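Local atomic coordinates of nicotinate phosphoribosyltransferase (Saccharomyces cerevisiae, PDB entry 1VLP), a protein that catalyses the ATP-dependent synthesis of nicotinate ribonucleotide from nicotinic acid and phosphoribosyl diphosphate, the first step of NAD biosynthesis from nicotinic acid. Residues 42-48 against 131-137; 107-113 against 139-143. One frame throughout, in Å; residues are numbered along the deposited sequence.

Contact 1 of 2, residues 42-48 against 131-137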
loop_
_atom_site.group_PDB
_atom_site.type_symbol
_atom_site.label_atom_id
_atom_site.label_comp_id
_atom_site.label_asym_id
_atom_site.label_seq_id
_atom_site.Cartn_x
_atom_site.Cartn_y
_atom_site.Cartn_z
ATOM N N VAL A 42 -5.355 20.516 6.273
ATOM C CA VAL A 42 -4.079 20.060 6.815
ATOM C C VAL A 42 -3.083 19.934 5.688
ATOM O O VAL A 42 -3.422 19.496 4.597
ATOM C CB VAL A 42 -4.284 18.679 7.531
ATOM C CG1 VAL A 42 -2.988 17.969 7.820
ATOM C CG2 VAL A 42 -5.140 18.849 8.768
ATOM N N THR A 43 -1.840 20.325 5.972
ATOM C CA THR A 43 -0.762 20.282 4.996
ATOM C C THR A 43 0.226 19.197 5.406
ATOM O O THR A 43 0.394 18.874 6.604
ATOM C CB THR A 43 -0.051 21.646 4.791
ATOM O OG1 THR A 43 0.687 22.027 5.960
ATOM C CG2 THR A 43 -1.058 22.715 4.452
ATOM N N VAL A 44 0.805 18.563 4.395
ATOM C CA VAL A 44 1.718 17.466 4.646
ATOM C C VAL A 44 2.896 17.511 3.679
ATOM O O VAL A 44 2.857 18.193 2.619
ATOM C CB VAL A 44 1.002 16.084 4.458
ATOM C CG1 VAL A 44 -0.153 15.894 5.470
ATOM C CG2 VAL A 44 0.510 15.925 2.971
ATOM N N THR A 45 3.940 16.764 4.056
ATOM C CA THR A 45 5.054 16.516 3.144
ATOM C C THR A 45 5.322 15.017 3.158
ATOM O O THR A 45 5.437 14.428 4.230
ATOM C CB THR A 45 6.324 17.279 3.566
ATOM O OG1 THR A 45 6.067 18.681 3.467
ATOM C CG2 THR A 45 7.492 16.905 2.680
ATOM N N TYR A 46 5.455 14.415 1.974
ATOM C CA TYR A 46 5.971 13.029 1.810
ATOM C C TYR A 46 7.376 13.083 1.245
ATOM O O TYR A 46 7.693 14.018 0.465
ATOM C CB TYR A 46 5.114 12.205 0.822
ATOM C CG TYR A 46 3.664 11.970 1.206
ATOM C CD1 TYR A 46 2.700 12.971 0.997
ATOM C CD2 TYR A 46 3.245 10.761 1.757
ATOM C CE1 TYR A 46 1.370 12.772 1.336
ATOM C CE2 TYR A 46 1.911 10.559 2.100
ATOM C CZ TYR A 46 0.989 11.598 1.884
ATOM O OH TYR A 46 -0.333 11.440 2.170
ATOM N N LYS A 47 8.196 12.072 1.555
ATOM C CA LYS A 47 9.556 12.026 1.075
ATOM C C LYS A 47 9.881 10.667 0.523
ATOM O O LYS A 47 9.568 9.671 1.101
ATOM C CB LYS A 47 10.554 12.354 2.192
ATOM C CG LYS A 47 11.997 11.867 1.903
ATOM C CD LYS A 47 13.018 12.136 3.050
ATOM C CE LYS A 47 14.472 11.738 2.627
ATOM N NZ LYS A 47 14.875 10.295 2.817
ATOM N N TYR A 48 10.551 10.701 -0.611
ATOM C CA TYR A 48 11.126 9.503 -1.265
ATOM C C TYR A 48 12.396 9.077 -0.566
ATOM O O TYR A 48 13.241 9.874 -0.249
ATOM C CB TYR A 48 11.434 9.834 -2.724
ATOM C CG TYR A 48 12.336 8.891 -3.495
ATOM C CD1 TYR A 48 11.810 7.751 -4.119
ATOM C CD2 TYR A 48 13.706 9.146 -3.594
ATOM C CE1 TYR A 48 12.617 6.913 -4.837
ATOM C CE2 TYR A 48 14.559 8.277 -4.330
ATOM C CZ TYR A 48 13.976 7.197 -4.992
ATOM O OH TYR A 48 14.781 6.392 -5.744
ATOM N N ILE A 131 12.999 13.570 -4.035
ATOM C CA ILE A 131 11.582 13.857 -4.304
ATOM C C ILE A 131 10.846 14.178 -3.033
ATOM O O ILE A 131 10.796 13.354 -2.131
ATOM C CB ILE A 131 10.872 12.726 -5.078
ATOM C CG1 ILE A 131 11.562 12.444 -6.428
ATOM C CG2 ILE A 131 9.405 13.108 -5.372
ATOM C CD1 ILE A 131 11.216 11.056 -7.001
ATOM N N LEU A 132 10.294 15.384 -2.974
ATOM C CA LEU A 132 9.358 15.778 -1.930
ATOM C C LEU A 132 8.008 16.130 -2.528
ATOM O O LEU A 132 7.942 16.784 -3.550
ATOM C CB LEU A 132 9.890 16.992 -1.194
ATOM C CG LEU A 132 11.148 16.779 -0.364
ATOM C CD1 LEU A 132 11.615 18.117 0.099
ATOM C CD2 LEU A 132 10.863 15.874 0.794
ATOM N N VAL A 133 6.932 15.659 -1.901
ATOM C CA VAL A 133 5.589 15.941 -2.329
ATOM C C VAL A 133 4.866 16.683 -1.170
ATOM O O VAL A 133 4.750 16.142 -0.067
ATOM C CB VAL A 133 4.817 14.675 -2.733
ATOM C CG1 VAL A 133 3.509 15.033 -3.326
ATOM C CG2 VAL A 133 5.640 13.760 -3.686
ATOM N N SER A 134 4.491 17.935 -1.394
ATOM C CA SER A 134 4.012 18.740 -0.302
ATOM C C SER A 134 2.871 19.635 -0.752
ATOM O O SER A 134 2.801 20.140 -1.870
ATOM C CB SER A 134 5.166 19.532 0.307
ATOM O OG SER A 134 4.791 20.318 1.432
ATOM N N GLY A 135 1.985 19.837 0.192
ATOM C CA GLY A 135 0.745 20.619 -0.029
ATOM C C GLY A 135 -0.355 20.158 0.879
ATOM O O GLY A 135 -0.088 19.429 1.855
ATOM N N SER A 136 -1.603 20.537 0.579
ATOM C CA SER A 136 -2.730 20.044 1.349
ATOM C C SER A 136 -2.772 18.527 1.242
ATOM O O SER A 136 -2.482 17.940 0.228
ATOM C CB SER A 136 -4.050 20.685 0.853
ATOM O OG SER A 136 -5.122 20.514 1.758
ATOM N N TRP A 137 -3.174 17.888 2.324
ATOM C CA TRP A 137 -3.220 16.436 2.373
ATOM C C TRP A 137 -4.124 15.869 1.257
ATOM O O TRP A 137 -3.715 14.935 0.608
ATOM C CB TRP A 137 -3.617 15.990 3.774
ATOM C CG TRP A 137 -3.251 14.561 4.151
ATOM C CD1 TRP A 137 -2.509 13.672 3.436
ATOM C CD2 TRP A 137 -3.548 13.916 5.390
ATOM N NE1 TRP A 137 -2.347 12.528 4.115
ATOM C CE2 TRP A 137 -2.961 12.631 5.333
ATOM C CE3 TRP A 137 -4.268 14.285 6.546
ATOM C CZ2 TRP A 137 -3.107 11.699 6.379
ATOM C CZ3 TRP A 137 -4.392 13.359 7.572
ATOM C CH2 TRP A 137 -3.804 12.089 7.487
HETATM O O HOH W 1 -6.167 18.291 2.974
HETATM O O HOH W 2 13.988 12.369 -1.454
#
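The indole of Trp137 meets Val44 and Tyr46 on the face of the antiparallel pair that also carries Val133. Trp137 follows the corner at Gly135, and its CG lies anti to the backbone N (chi1 -159°), which sends the indole crosswise to strand 43-48 with one face against Val44. Val44 CG1 sits over that face, 3.8 Å from the centroid of the five-membered ring, a CH-pi contact. At the indole edge, Trp137 NE1 gives a weak, bent bond to Tyr46 OH (3.0 Å, 132°), the two side chains crossing at about a right angle; Tyr46 OH has its stronger partner in Glu245. With an alanine in place of Trp137, Val44 CG1 would probably face a gap and Tyr46 OH would lose its weak indole donor, keeping Glu245. On the other face, Thr45 OG1 and Ser134 OG, in one of two Ser134 conformers, share a hydrogen bond of 2.9 Å, while Leu132 CD2 reaches over to Lys47 CB at 3.8 Å. The backbone ladder runs from Tyr48 N to Ile131 O (3.1 Å) through to Trp137 N and Val42 O (2.8 Å). At phi 152° a CB on Gly135 would jam against the carbonyl oxygen of Ser134, so the position calls for glycine. Strand 388-395 pairs with the far edge of strand 43-50; helix 144-159 packs on Tyr48, Ile131 and Val133, helix 244-254 on Val42 and Trp137.

Contact 2 of 2, residues 107-113 against 139-143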
loop_
_atom_site.group_PDB
_atom_site.type_symbol
_atom_site.label_atom_id
_atom_site.label_comp_id
_atom_site.label_asym_id
_atom_site.label_seq_id
_atom_site.Cartn_x
_atom_site.Cartn_y
_atom_site.Cartn_z
ATOM N N LEU A 107 -4.754 16.732 -10.355
ATOM C CA LEU A 107 -3.459 16.794 -9.675
ATOM C C LEU A 107 -2.680 17.982 -10.235
ATOM O O LEU A 107 -2.844 18.344 -11.435
ATOM C CB LEU A 107 -2.697 15.469 -9.901
ATOM C CG LEU A 107 -3.312 14.198 -9.312
ATOM C CD1 LEU A 107 -2.455 13.023 -9.732
ATOM C CD2 LEU A 107 -3.416 14.354 -7.761
ATOM N N HIS A 108 -1.814 18.557 -9.397
ATOM C CA HIS A 108 -0.968 19.683 -9.798
ATOM C C HIS A 108 0.467 19.338 -9.518
ATOM O O HIS A 108 1.044 19.832 -8.552
ATOM C CB HIS A 108 -1.359 20.983 -9.062
ATOM C CG HIS A 108 -2.808 21.357 -9.199
ATOM N ND1 HIS A 108 -3.800 20.802 -8.410
ATOM C CD2 HIS A 108 -3.428 22.219 -10.027
ATOM C CE1 HIS A 108 -4.970 21.310 -8.754
ATOM N NE2 HIS A 108 -4.772 22.157 -9.751
ATOM N N PRO A 109 1.075 18.432 -10.329
ATOM C CA PRO A 109 2.434 17.997 -10.020
ATOM C C PRO A 109 3.462 19.125 -9.992
ATOM O O PRO A 109 4.455 19.052 -9.242
ATOM C CB PRO A 109 2.734 16.962 -11.136
ATOM C CG PRO A 109 1.767 17.191 -12.177
ATOM C CD PRO A 109 0.554 17.779 -11.538
ATOM N N GLU A 110 3.247 20.158 -10.819
ATOM C CA GLU A 110 4.168 21.271 -10.895
ATOM C C GLU A 110 4.287 22.059 -9.568
ATOM O O GLU A 110 5.336 22.619 -9.281
ATOM C CB GLU A 110 3.776 22.182 -12.070
ATOM C CG GLU A 110 2.530 23.086 -11.839
ATOM C CD GLU A 110 1.163 22.383 -11.902
ATOM O OE1 GLU A 110 1.076 21.156 -12.211
ATOM O OE2 GLU A 110 0.164 23.104 -11.662
ATOM N N GLU A 111 3.225 22.063 -8.777
ATOM C CA GLU A 111 3.178 22.705 -7.470
ATOM C C GLU A 111 3.487 21.746 -6.346
ATOM O O GLU A 111 4.150 22.121 -5.398
ATOM C CB GLU A 111 1.775 23.271 -7.219
ATOM C CG GLU A 111 1.357 24.435 -8.147
ATOM C CD GLU A 111 -0.065 24.976 -7.849
ATOM O OE1 GLU A 111 -0.870 24.283 -7.166
ATOM O OE2 GLU A 111 -0.375 26.104 -8.310
ATOM N N GLN A 112 3.059 20.490 -6.468
ATOM C CA GLN A 112 3.195 19.508 -5.382
ATOM C C GLN A 112 4.512 18.728 -5.362
ATOM O O GLN A 112 4.976 18.376 -4.281
ATOM C CB GLN A 112 2.066 18.495 -5.419
ATOM C CG GLN A 112 0.994 18.714 -4.378
ATOM C CD GLN A 112 0.273 20.036 -4.556
ATOM O OE1 GLN A 112 0.630 21.022 -3.911
ATOM N NE2 GLN A 112 -0.754 20.060 -5.417
ATOM N N ILE A 113 5.058 18.387 -6.534
ATOM C CA ILE A 113 6.294 17.571 -6.593
ATOM C C ILE A 113 7.509 18.457 -6.736
ATOM O O ILE A 113 7.558 19.317 -7.642
ATOM C CB ILE A 113 6.280 16.567 -7.773
ATOM C CG1 ILE A 113 5.024 15.714 -7.728
ATOM C CG2 ILE A 113 7.517 15.722 -7.769
ATOM C CD1 ILE A 113 4.890 14.752 -8.939
ATOM N N ASP A 139 -4.610 17.115 -1.651
ATOM C CA ASP A 139 -3.902 17.371 -2.918
ATOM C C ASP A 139 -2.699 16.464 -3.119
ATOM O O ASP A 139 -2.142 16.412 -4.242
ATOM C CB ASP A 139 -3.377 18.818 -2.994
ATOM C CG ASP A 139 -4.468 19.834 -3.226
ATOM O OD1 ASP A 139 -5.595 19.453 -3.552
ATOM O OD2 ASP A 139 -4.187 21.032 -3.055
ATOM N N THR A 140 -2.222 15.814 -2.051
ATOM C CA THR A 140 -0.953 15.089 -2.100
ATOM C C THR A 140 -1.058 13.571 -1.931
ATOM O O THR A 140 -0.151 12.794 -2.392
ATOM C CB THR A 140 0.048 15.667 -1.063
ATOM O OG1 THR A 140 -0.490 15.557 0.227
ATOM C CG2 THR A 140 0.329 17.131 -1.387
ATOM N N ILE A 141 -2.121 13.151 -1.254
ATOM C CA ILE A 141 -2.309 11.725 -0.894
ATOM C C ILE A 141 -2.218 10.708 -2.070
ATOM O O ILE A 141 -1.740 9.580 -1.881
ATOM C CB ILE A 141 -3.609 11.575 -0.070
ATOM C CG1 ILE A 141 -3.707 10.181 0.537
ATOM C CG2 ILE A 141 -4.838 11.909 -0.916
ATOM C CD1 ILE A 141 -3.962 10.184 1.915
ATOM N N LEU A 142 -2.661 11.079 -3.279
ATOM C CA LEU A 142 -2.661 10.092 -4.345
ATOM C C LEU A 142 -1.278 9.833 -4.931
ATOM O O LEU A 142 -1.097 8.859 -5.648
ATOM C CB LEU A 142 -3.638 10.510 -5.451
ATOM C CG LEU A 142 -5.119 10.552 -5.048
ATOM C CD1 LEU A 142 -6.000 10.749 -6.316
ATOM C CD2 LEU A 142 -5.556 9.318 -4.281
ATOM N N TYR A 143 -0.304 10.722 -4.738
ATOM C CA TYR A 143 0.986 10.552 -5.489
ATOM C C TYR A 143 1.799 9.325 -5.168
ATOM O O TYR A 143 2.473 8.811 -6.066
ATOM C CB TYR A 143 1.876 11.761 -5.280
ATOM C CG TYR A 143 1.435 12.978 -6.021
ATOM C CD1 TYR A 143 1.655 13.096 -7.389
ATOM C CD2 TYR A 143 0.808 14.050 -5.357
ATOM C CE1 TYR A 143 1.308 14.244 -8.065
ATOM C CE2 TYR A 143 0.440 15.186 -6.033
ATOM C CZ TYR A 143 0.687 15.281 -7.388
ATOM O OH TYR A 143 0.324 16.422 -8.073
HETATM O O HOH W 3 -1.516 17.984 -6.661
#
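Tyr143 reaches out of a type I beta turn, Thr140 to Tyr143, and lays its phenol against the short helix 109-112 of the N-terminal domain. Its CG stands anti to the carbonyl carbon (chi1 -74°), directing the ring against Gln112 and Ile113 on one side of its plane, with Leu107 CB on the opposite side. Ile113 CG1 lies over one ring face, and its CD1 comes to 3.7 Å from Tyr143 CE1. Gln112 CB meets the ring from an oblique direction, 3.7 Å from Tyr143 CE2, while Gln112 CG, set by an unusual chi1 of -103°, comes within 3.4 Å of Thr140 CG2. Tyr143 OH arrives at the start of the helix, 3.1 Å from Pro109 N, which has no hydrogen to offer.

In the next shell, His108 takes the N-cap position and its carbonyl accepts from both Glu111 N and Gln112 N, which holds the first turn of the helix together. The Thr140 hydroxyl is bonded to Ser136 O, and Tyr143 N closes the beta turn on Thr140 O. Val133 of strand 126-134 and Leu72 also touch the Tyr143 side chain. One water joins the two segments: it accepts from His108 N (2.8 Å), donates to Asp139 O (3.0 Å) and is bonded to Tyr143 OH at 2.8 Å.

From the N terminus the chain runs through helix 26-38 into strand 43-50, then passes through three helices to reach 107-113. Strands 113-120 and 126-134 follow, and the return of 131-137 to 42-48 closes the long loop of contact 1. Only then does 139-143 come back to 107-113, so contact 2 starts inside that loop and ends beyond it: the two cross rather than nest. The seam between them is direct. Ser134 N probably bonds to Gln112 O at 3.0 Å, and Val133 CG1 packs on Tyr143 CD2 at 3.5 Å. Together they tie the antiparallel sheet to helix 109-112 and the turn leading into helix 144-159.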